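Local coordinates for type III pantothenate kinase (Campylobacter jejuni, PDB 2NRH) that probably catalyses the ATP-dependent phosphorylation of pantothenate, the first step of coenzyme A biosynthesis, at the interface of chains A and B. Sequence-based numbering; all coordinates share one arbitrary frame. Chains: chain A/B, Transcriptional activator, putative, Baf family.

Contacts 1, 2 and 3 follow one another along the two-fold interface of the homodimer. By the centres of their C-alpha atoms, contact 2 lies about 13 Å from contact 1 and about 12 Å from contact 3, while contacts 1 and 3 are about 26 Å apart. B:Ile125, at the end of helix 115-125, belongs to contacts 1 and 2; B:Pro113, at the end of strand 105-113, joins contacts 2 and 3. Contact 1 is centred about 9 Å from the predicted catalytic A:Asp76, so dimerisation brings the partner chain close to the active site, and symmetry repeats every contact.

Contact 1: the interface of chains A and B. Residues chain A 10, 42-43, 45-46; chain B 125-128.
The apolar centre is small: the pyrrolidine CG of B:Pro127 rests obliquely on the aliphatic part of A:Glu45, 3.7 Å from its CG. In this type III pantothenate kinase, a member of the ASKHA superfamily, the patch borders the predicted nucleotide-binding loop through A:Asn10. A rigid proline suits the spot because it offers a compact hydrocarbon edge, and the glutamate, bent at chi2, provides methylenes for it while its carboxylate turns away. The carboxylate meets B:Arg128 in a long salt bridge, A:Glu45 OE2 lying 4.0 Å from B:Arg128 NE. That oxygen sits at the edge of the guanidinium, in its plane, but the two planes are twisted 57° apart, so the pairing is probably a loose electrostatic one. Arginine has the length to pass on across A:Val43, its NH1 coming 3.8 Å from the CG1 methyl. A water between the chains ties them together. B:Ser126 OG, turned anti to its backbone N (chi1 -170°), is 2.7 Å from water 1, and the backbone O of A:Val43 lies at the same distance of 2.7 Å from it. The side-chain amide of A:Asn10 completes the bridge, ND2 standing 2.9 Å from water 1 with a nearly straight N-H (168°). Serine is short enough to admit the water between the two chains, and asparagine can present its amide to it from the nucleotide loop.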
loop_
_atom_site.group_PDB
_atom_site.type_symbol
_atom_site.label_atom_id
_atom_site.label_comp_id
_atom_site.label_asym_id
_atom_site.label_seq_id
_atom_site.Cartn_x
_atom_site.Cartn_y
_atom_site.Cartn_z
ATOM N N ASN A 10 9.209 5.077 -15.200
ATOM C CA ASN A 10 10.120 5.069 -14.058
ATOM C C ASN A 10 10.938 3.786 -13.874
ATOM O O ASN A 10 12.071 3.825 -13.345
ATOM C CB ASN A 10 9.393 5.454 -12.801
ATOM C CG ASN A 10 9.264 6.940 -12.656
ATOM O OD1 ASN A 10 10.265 7.646 -12.583
ATOM N ND2 ASN A 10 8.029 7.429 -12.565
ATOM N N ASN A 42 8.079 11.157 -21.521
ATOM C CA ASN A 42 8.924 10.701 -20.440
ATOM C C ASN A 42 8.402 11.180 -19.099
ATOM O O ASN A 42 8.100 12.363 -18.944
ATOM C CB ASN A 42 10.346 11.159 -20.680
ATOM C CG ASN A 42 11.220 10.958 -19.502
ATOM O OD1 ASN A 42 11.464 9.829 -19.067
ATOM N ND2 ASN A 42 11.752 12.065 -18.977
ATOM N N VAL A 43 8.252 10.272 -18.136
ATOM C CA VAL A 43 8.053 10.725 -16.754
ATOM C C VAL A 43 9.266 10.503 -15.845
ATOM O O VAL A 43 9.200 10.782 -14.645
ATOM C CB VAL A 43 6.829 10.085 -16.105
ATOM C CG1 VAL A 43 5.550 10.553 -16.804
ATOM C CG2 VAL A 43 6.991 8.556 -16.085
ATOM N N GLU A 45 12.243 11.554 -14.166
ATOM C CA GLU A 45 13.114 12.657 -13.747
ATOM C C GLU A 45 14.570 12.488 -14.060
ATOM O O GLU A 45 15.166 13.389 -14.651
ATOM C CB GLU A 45 12.997 13.025 -12.256
ATOM C CG GLU A 45 12.001 14.165 -11.940
ATOM C CD GLU A 45 12.126 15.421 -12.851
ATOM O OE1 GLU A 45 13.240 15.996 -13.054
ATOM O OE2 GLU A 45 11.066 15.832 -13.359
ATOM N N HIS A 46 15.150 11.358 -13.668
ATOM C CA HIS A 46 16.610 11.208 -13.717
ATOM C C HIS A 46 17.059 10.952 -15.134
ATOM O O HIS A 46 18.247 10.854 -15.405
ATOM C CB HIS A 46 17.121 10.125 -12.733
ATOM C CG HIS A 46 16.826 10.437 -11.287
ATOM N ND1 HIS A 46 16.801 9.470 -10.300
ATOM C CD2 HIS A 46 16.496 11.606 -10.676
ATOM C CE1 HIS A 46 16.491 10.035 -9.143
ATOM N NE2 HIS A 46 16.299 11.331 -9.344
ATOM N N ILE B 125 9.798 5.595 -6.015
ATOM C CA ILE B 125 9.333 5.567 -7.404
ATOM C C ILE B 125 9.725 6.858 -8.206
ATOM O O ILE B 125 10.275 6.795 -9.303
ATOM C CB ILE B 125 7.805 5.272 -7.509
ATOM C CG1 ILE B 125 7.443 3.916 -6.860
ATOM C CG2 ILE B 125 7.386 5.244 -9.007
ATOM C CD1 ILE B 125 5.936 3.736 -6.501
ATOM N N SER B 126 9.400 8.027 -7.669
ATOM C CA SER B 126 9.718 9.272 -8.364
ATOM C C SER B 126 9.712 10.469 -7.407
ATOM O O SER B 126 8.906 10.518 -6.458
ATOM C CB SER B 126 8.764 9.513 -9.554
ATOM O OG SER B 126 9.191 10.584 -10.386
ATOM N N PRO B 127 10.646 11.421 -7.644
ATOM C CA PRO B 127 10.557 12.737 -6.977
ATOM C C PRO B 127 9.261 13.499 -7.302
ATOM O O PRO B 127 8.822 14.326 -6.495
ATOM C CB PRO B 127 11.803 13.494 -7.458
ATOM C CG PRO B 127 12.442 12.644 -8.568
ATOM C CD PRO B 127 11.850 11.267 -8.502
ATOM N N ARG B 128 8.625 13.202 -8.434
ATOM C CA ARG B 128 7.303 13.763 -8.686
ATOM C C ARG B 128 6.252 13.254 -7.746
ATOM O O ARG B 128 5.214 13.886 -7.597
ATOM C CB ARG B 128 6.833 13.505 -10.099
ATOM C CG ARG B 128 7.527 14.364 -11.141
ATOM C CD ARG B 128 6.634 14.407 -12.340
ATOM N NE ARG B 128 7.313 14.490 -13.635
ATOM C CZ ARG B 128 6.707 14.203 -14.786
ATOM N NH1 ARG B 128 5.427 13.810 -14.773
ATOM N NH2 ARG B 128 7.368 14.315 -15.940
HETATM O O HOH W 1 7.571 10.318 -12.574
#

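Contact 2: the interface of chains A and B. Residues chain A 94, 112-114, 117-118, 121; chain B 113, 117-118, 121-122, 125.
The backbone O of A:Ser94 is the best-held polar atom, gripped here by one hydrogen bond, from A:Asn117 ND2 at 2.9 Å. The N-H points at a lone pair in the carbonyl plane (121° at the oxygen), and the acceptor lies close to the amide plane of A:Asn117. This bond fixes the amide's rotation, and B:Ile125 covers the pair from the partner, its CD1 3.5 Å from A:Ser94 O and its CG1 3.5 Å from A:Asn117 ND2. Asparagine thus serves twice, as a polar brace within its chain and as a flat surface for isoleucine. Helices 115-125 of both chains meet here, and the branched A:Ile121 and B:Ile121 cross obliquely between them. A:Ile121 CD1 presses on B:Ile121 CG2 at 3.4 Å, tighter than usual. The two residues differ: B:Ile121 holds CG1 anti to its backbone N (chi1 -161°), whereas in A:Ile121 CG1 almost eclipses it (chi1 21°). Beside them A:Tyr118 and B:Tyr118 meet obliquely at their rims, CE1 to CE1 at 3.9 Å, and A:Pro113 CG lies 3.7 Å above the A:Tyr118 ring, toward its rim; flat tyrosines and rigid proline offer broad apolar surfaces. B:Tyr122 turns the edge of its ring to A:Leu112, with OH 3.5 Å from CA. The largely apolar helix pair holds the homodimer together and may thereby help to position A:Ser94, a predicted ATP-binding residue.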
loop_
_atom_site.group_PDB
_atom_site.type_symbol
_atom_site.label_atom_id
_atom_site.label_comp_id
_atom_site.label_asym_id
_atom_site.label_seq_id
_atom_site.Cartn_x
_atom_site.Cartn_y
_atom_site.Cartn_z
ATOM N N SER A 94 5.265 0.829 -12.591
ATOM C CA SER A 94 5.945 1.378 -11.376
ATOM C C SER A 94 4.975 1.940 -10.380
ATOM O O SER A 94 5.116 1.715 -9.181
ATOM C CB SER A 94 6.842 2.564 -11.739
ATOM O OG SER A 94 7.800 2.112 -12.636
ATOM N N LEU A 112 -1.351 4.897 -7.081
ATOM C CA LEU A 112 -0.781 3.925 -6.117
ATOM C C LEU A 112 0.628 3.416 -6.480
ATOM O O LEU A 112 1.051 3.527 -7.611
ATOM C CB LEU A 112 -1.704 2.708 -6.102
ATOM C CG LEU A 112 -3.169 2.976 -5.840
ATOM C CD1 LEU A 112 -3.955 1.832 -6.507
ATOM C CD2 LEU A 112 -3.336 3.045 -4.309
ATOM N N PRO A 113 1.325 2.760 -5.534
ATOM C CA PRO A 113 2.557 2.119 -5.992
ATOM C C PRO A 113 2.242 0.920 -6.904
ATOM O O PRO A 113 1.191 0.294 -6.767
ATOM C CB PRO A 113 3.224 1.625 -4.702
ATOM C CG PRO A 113 2.355 2.090 -3.528
ATOM C CD PRO A 113 1.050 2.551 -4.090
ATOM N N GLY A 114 3.153 0.624 -7.830
ATOM C CA GLY A 114 3.040 -0.530 -8.646
ATOM C C GLY A 114 3.257 -1.735 -7.757
ATOM O O GLY A 114 3.760 -1.620 -6.632
ATOM N N ASN A 117 6.605 -2.495 -6.437
ATOM C CA ASN A 117 7.075 -1.575 -5.428
ATOM C C ASN A 117 6.429 -1.851 -4.076
ATOM O O ASN A 117 7.065 -1.636 -3.020
ATOM C CB ASN A 117 6.933 -0.151 -5.907
ATOM C CG ASN A 117 7.999 0.195 -6.907
ATOM O OD1 ASN A 117 9.181 0.022 -6.616
ATOM N ND2 ASN A 117 7.606 0.627 -8.117
ATOM N N TYR A 118 5.201 -2.395 -4.100
ATOM C CA TYR A 118 4.687 -3.076 -2.881
ATOM C C TYR A 118 5.597 -4.211 -2.418
ATOM O O TYR A 118 5.822 -4.344 -1.236
ATOM C CB TYR A 118 3.311 -3.668 -3.070
ATOM C CG TYR A 118 2.190 -2.678 -2.990
ATOM C CD1 TYR A 118 1.676 -2.239 -1.751
ATOM C CD2 TYR A 118 1.634 -2.189 -4.167
ATOM C CE1 TYR A 118 0.642 -1.345 -1.704
ATOM C CE2 TYR A 118 0.578 -1.312 -4.136
ATOM C CZ TYR A 118 0.100 -0.889 -2.932
ATOM O OH TYR A 118 -0.934 -0.022 -3.041
ATOM N N ILE A 121 8.856 -2.693 -0.530
ATOM C CA ILE A 121 8.701 -2.343 0.897
ATOM C C ILE A 121 8.718 -3.575 1.820
ATOM O O ILE A 121 9.381 -3.608 2.850
ATOM C CB ILE A 121 7.519 -1.360 1.289
ATOM C CG1 ILE A 121 6.414 -1.301 0.240
ATOM C CG2 ILE A 121 8.112 0.088 1.705
ATOM C CD1 ILE A 121 5.537 0.009 0.259
ATOM N N PRO B 113 1.141 -1.919 3.901
ATOM C CA PRO B 113 2.205 -1.070 4.502
ATOM C C PRO B 113 1.644 -0.035 5.490
ATOM O O PRO B 113 0.475 0.408 5.350
ATOM C CB PRO B 113 2.844 -0.342 3.277
ATOM C CG PRO B 113 2.402 -1.119 2.066
ATOM C CD PRO B 113 0.974 -1.616 2.473
ATOM N N ASN B 117 5.571 4.222 5.374
ATOM C CA ASN B 117 6.169 3.389 4.316
ATOM C C ASN B 117 5.610 3.643 2.933
ATOM O O ASN B 117 6.367 3.633 2.008
ATOM C CB ASN B 117 6.137 1.912 4.666
ATOM C CG ASN B 117 7.327 1.521 5.525
ATOM O OD1 ASN B 117 8.316 2.284 5.663
ATOM N ND2 ASN B 117 7.247 0.340 6.108
ATOM N N TYR B 118 4.297 3.890 2.827
ATOM C CA TYR B 118 3.672 4.364 1.572
ATOM C C TYR B 118 4.381 5.631 1.067
ATOM O O TYR B 118 4.702 5.708 -0.103
ATOM C CB TYR B 118 2.189 4.700 1.776
ATOM C CG TYR B 118 1.227 3.542 1.686
ATOM C CD1 TYR B 118 0.895 2.960 0.442
ATOM C CD2 TYR B 118 0.563 3.068 2.835
ATOM C CE1 TYR B 118 -0.039 1.888 0.369
ATOM C CE2 TYR B 118 -0.394 1.993 2.753
ATOM C CZ TYR B 118 -0.683 1.425 1.512
ATOM O OH TYR B 118 -1.643 0.378 1.414
ATOM N N ILE B 121 7.850 4.681 -0.369
ATOM C CA ILE B 121 7.875 4.030 -1.679
ATOM C C ILE B 121 7.507 4.980 -2.815
ATOM O O ILE B 121 8.077 4.866 -3.877
ATOM C CB ILE B 121 7.159 2.634 -1.750
ATOM C CG1 ILE B 121 7.628 1.822 -2.992
ATOM C CG2 ILE B 121 5.635 2.784 -1.722
ATOM C CD1 ILE B 121 9.020 0.953 -2.875
ATOM N N TYR B 122 6.600 5.924 -2.593
ATOM C CA TYR B 122 6.280 6.954 -3.605
ATOM C C TYR B 122 7.555 7.714 -4.019
ATOM O O TYR B 122 7.917 7.773 -5.223
ATOM C CB TYR B 122 5.215 7.916 -3.093
ATOM C CG TYR B 122 3.809 7.365 -3.166
ATOM C CD1 TYR B 122 3.343 6.673 -4.319
ATOM C CD2 TYR B 122 2.917 7.553 -2.116
ATOM C CE1 TYR B 122 2.013 6.193 -4.407
ATOM C CE2 TYR B 122 1.618 7.078 -2.194
ATOM C CZ TYR B 122 1.168 6.378 -3.334
ATOM O OH TYR B 122 -0.175 5.947 -3.365
ATOM N N ILE B 125 9.798 5.595 -6.015
ATOM C CA ILE B 125 9.333 5.567 -7.404
ATOM C C ILE B 125 9.725 6.858 -8.206
ATOM O O ILE B 125 10.275 6.795 -9.303
ATOM C CB ILE B 125 7.805 5.272 -7.509
ATOM C CG1 ILE B 125 7.443 3.916 -6.860
ATOM C CG2 ILE B 125 7.386 5.244 -9.007
ATOM C CD1 ILE B 125 5.936 3.736 -6.501
#

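Contact 3: the interface of chains A and B. Residues chain A 122, 149-150, 152-153, 156-157; chain B 110-113, 161.
Strand 105-113 of chain B lies against helix 146-165 of chain A, and the backbone N of B:Ile111 gives a weak but nearly straight hydrogen bond (168°) to A:Ala149 O at 3.4 Å. Alanine and glycine suit this helix face because a methyl group or a bare C-alpha lets the strand come close: the CB of A:Ala149 touches the tip of B:Ile111, 3.8 Å from its CD1. B:Ile111 lies alongside A:Leu150, both pointing the same way, with its CB 3.9 Å from A:Leu150 CD2. That same methyl sits 3.6 Å above the centre of the A:Tyr122 ring, so A:Leu150 joins helix 115-125 of its own chain to the partner strand. On the strand's other side, B:Phe110 takes the crowded position between its backbone N and carbonyl carbon (chi1 56°), which presents its ring face to A:Tyr152. The tyrosine, with CG anti to its backbone N (chi1 170°), leans its CD2-CE2 side over that face, the two rings obliquely tilted, and A:Tyr152 CE2 stands 3.5 Å above the centre of the B:Phe110 ring. A:Lys156 adds its hydrocarbon stem, CB lying over the other aromatic, A:Tyr152, and touching B:Leu161 CD2. Where side chains are absent the leucines move in: B:Leu112 CD1 lies 3.4 Å from A:Gly153 CA, and B:Leu161 CD1 lies 3.6 Å from A:Gly157 CA.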
loop_
_atom_site.group_PDB
_atom_site.type_symbol
_atom_site.label_atom_id
_atom_site.label_comp_id
_atom_site.label_asym_id
_atom_site.label_seq_id
_atom_site.Cartn_x
_atom_site.Cartn_y
_atom_site.Cartn_z
ATOM N N TYR A 122 8.050 -4.623 1.400
ATOM C CA TYR A 122 7.950 -5.771 2.253
ATOM C C TYR A 122 9.280 -6.574 2.342
ATOM O O TYR A 122 9.645 -7.116 3.397
ATOM C CB TYR A 122 6.844 -6.638 1.708
ATOM C CG TYR A 122 5.460 -6.072 1.786
ATOM C CD1 TYR A 122 5.031 -5.348 2.906
ATOM C CD2 TYR A 122 4.540 -6.318 0.757
ATOM C CE1 TYR A 122 3.717 -4.868 2.981
ATOM C CE2 TYR A 122 3.241 -5.830 0.818
ATOM C CZ TYR A 122 2.839 -5.114 1.933
ATOM O OH TYR A 122 1.550 -4.676 2.005
ATOM N N ALA A 149 -1.538 -12.943 3.305
ATOM C CA ALA A 149 -1.893 -11.696 3.974
ATOM C C ALA A 149 -1.363 -10.491 3.178
ATOM O O ALA A 149 -2.100 -9.521 2.924
ATOM C CB ALA A 149 -1.399 -11.671 5.435
ATOM N N LEU A 150 -0.121 -10.584 2.701
ATOM C CA LEU A 150 0.461 -9.497 1.920
ATOM C C LEU A 150 -0.225 -9.308 0.557
ATOM O O LEU A 150 -0.504 -8.188 0.121
ATOM C CB LEU A 150 1.976 -9.697 1.774
ATOM C CG LEU A 150 2.788 -9.700 3.078
ATOM C CD1 LEU A 150 4.216 -10.125 2.869
ATOM C CD2 LEU A 150 2.787 -8.378 3.752
ATOM N N TYR A 152 -3.105 -10.288 -0.572
ATOM C CA TYR A 152 -4.469 -9.851 -0.504
ATOM C C TYR A 152 -4.577 -8.333 -0.177
ATOM O O TYR A 152 -5.388 -7.670 -0.769
ATOM C CB TYR A 152 -5.210 -10.753 0.504
ATOM C CG TYR A 152 -6.592 -10.353 0.936
ATOM C CD1 TYR A 152 -7.691 -11.164 0.649
ATOM C CD2 TYR A 152 -6.805 -9.193 1.686
ATOM C CE1 TYR A 152 -8.973 -10.806 1.075
ATOM C CE2 TYR A 152 -8.098 -8.808 2.087
ATOM C CZ TYR A 152 -9.157 -9.636 1.797
ATOM O OH TYR A 152 -10.406 -9.280 2.239
ATOM N N GLY A 153 -3.766 -7.806 0.745
ATOM C CA GLY A 153 -3.711 -6.350 0.999
ATOM C C GLY A 153 -3.493 -5.568 -0.276
ATOM O O GLY A 153 -4.251 -4.651 -0.571
ATOM N N LYS A 156 -6.479 -6.855 -3.301
ATOM C CA LYS A 156 -7.825 -6.445 -2.979
ATOM C C LYS A 156 -7.944 -4.947 -2.759
ATOM O O LYS A 156 -9.023 -4.387 -2.968
ATOM C CB LYS A 156 -8.399 -7.187 -1.777
ATOM C CG LYS A 156 -9.904 -7.484 -1.978
ATOM C CD LYS A 156 -10.681 -7.399 -0.714
ATOM C CE LYS A 156 -12.158 -7.807 -0.877
ATOM N NZ LYS A 156 -12.353 -9.142 -1.502
ATOM N N GLY A 157 -6.831 -4.310 -2.339
ATOM C CA GLY A 157 -6.805 -2.851 -2.126
ATOM C C GLY A 157 -6.975 -2.109 -3.423
ATOM O O GLY A 157 -7.795 -1.184 -3.526
ATOM N N PHE B 110 -5.080 -9.612 7.414
ATOM C CA PHE B 110 -4.169 -9.192 6.343
ATOM C C PHE B 110 -3.378 -7.953 6.670
ATOM O O PHE B 110 -3.648 -7.276 7.664
ATOM C CB PHE B 110 -4.882 -9.024 5.008
ATOM C CG PHE B 110 -6.026 -8.065 5.053
ATOM C CD1 PHE B 110 -5.860 -6.752 4.566
ATOM C CD2 PHE B 110 -7.279 -8.470 5.564
ATOM C CE1 PHE B 110 -6.926 -5.835 4.610
ATOM C CE2 PHE B 110 -8.371 -7.571 5.585
ATOM C CZ PHE B 110 -8.211 -6.239 5.119
ATOM N N ILE B 111 -2.426 -7.667 5.784
ATOM C CA ILE B 111 -1.361 -6.703 6.065
ATOM C C ILE B 111 -1.210 -5.691 4.936
ATOM O O ILE B 111 -1.305 -5.981 3.680
ATOM C CB ILE B 111 0.042 -7.416 6.356
ATOM C CG1 ILE B 111 -0.108 -8.531 7.379
ATOM C CG2 ILE B 111 1.150 -6.407 6.751
ATOM C CD1 ILE B 111 1.049 -9.466 7.357
ATOM N N LEU B 112 -0.958 -4.491 5.382
ATOM C CA LEU B 112 -0.756 -3.381 4.450
ATOM C C LEU B 112 0.526 -2.657 4.828
ATOM O O LEU B 112 0.913 -2.671 6.001
ATOM C CB LEU B 112 -1.965 -2.459 4.645
ATOM C CG LEU B 112 -3.188 -2.369 3.717
ATOM C CD1 LEU B 112 -3.463 -3.592 3.028
ATOM C CD2 LEU B 112 -4.435 -1.861 4.428
ATOM N N PRO B 113 1.141 -1.919 3.901
ATOM C CA PRO B 113 2.205 -1.070 4.502
ATOM C C PRO B 113 1.644 -0.035 5.490
ATOM O O PRO B 113 0.475 0.408 5.350
ATOM C CB PRO B 113 2.844 -0.342 3.277
ATOM C CG PRO B 113 2.402 -1.119 2.066
ATOM C CD PRO B 113 0.974 -1.616 2.473
ATOM N N LEU B 161 -10.627 -1.343 2.238
ATOM C CA LEU B 161 -10.275 -2.650 2.800
ATOM C C LEU B 161 -10.862 -2.849 4.171
ATOM O O LEU B 161 -11.386 -3.921 4.461
ATOM C CB LEU B 161 -8.770 -2.901 2.854
ATOM C CG LEU B 161 -8.230 -3.279 1.494
ATOM C CD1 LEU B 161 -6.793 -2.817 1.440
ATOM C CD2 LEU B 161 -8.405 -4.805 1.201
#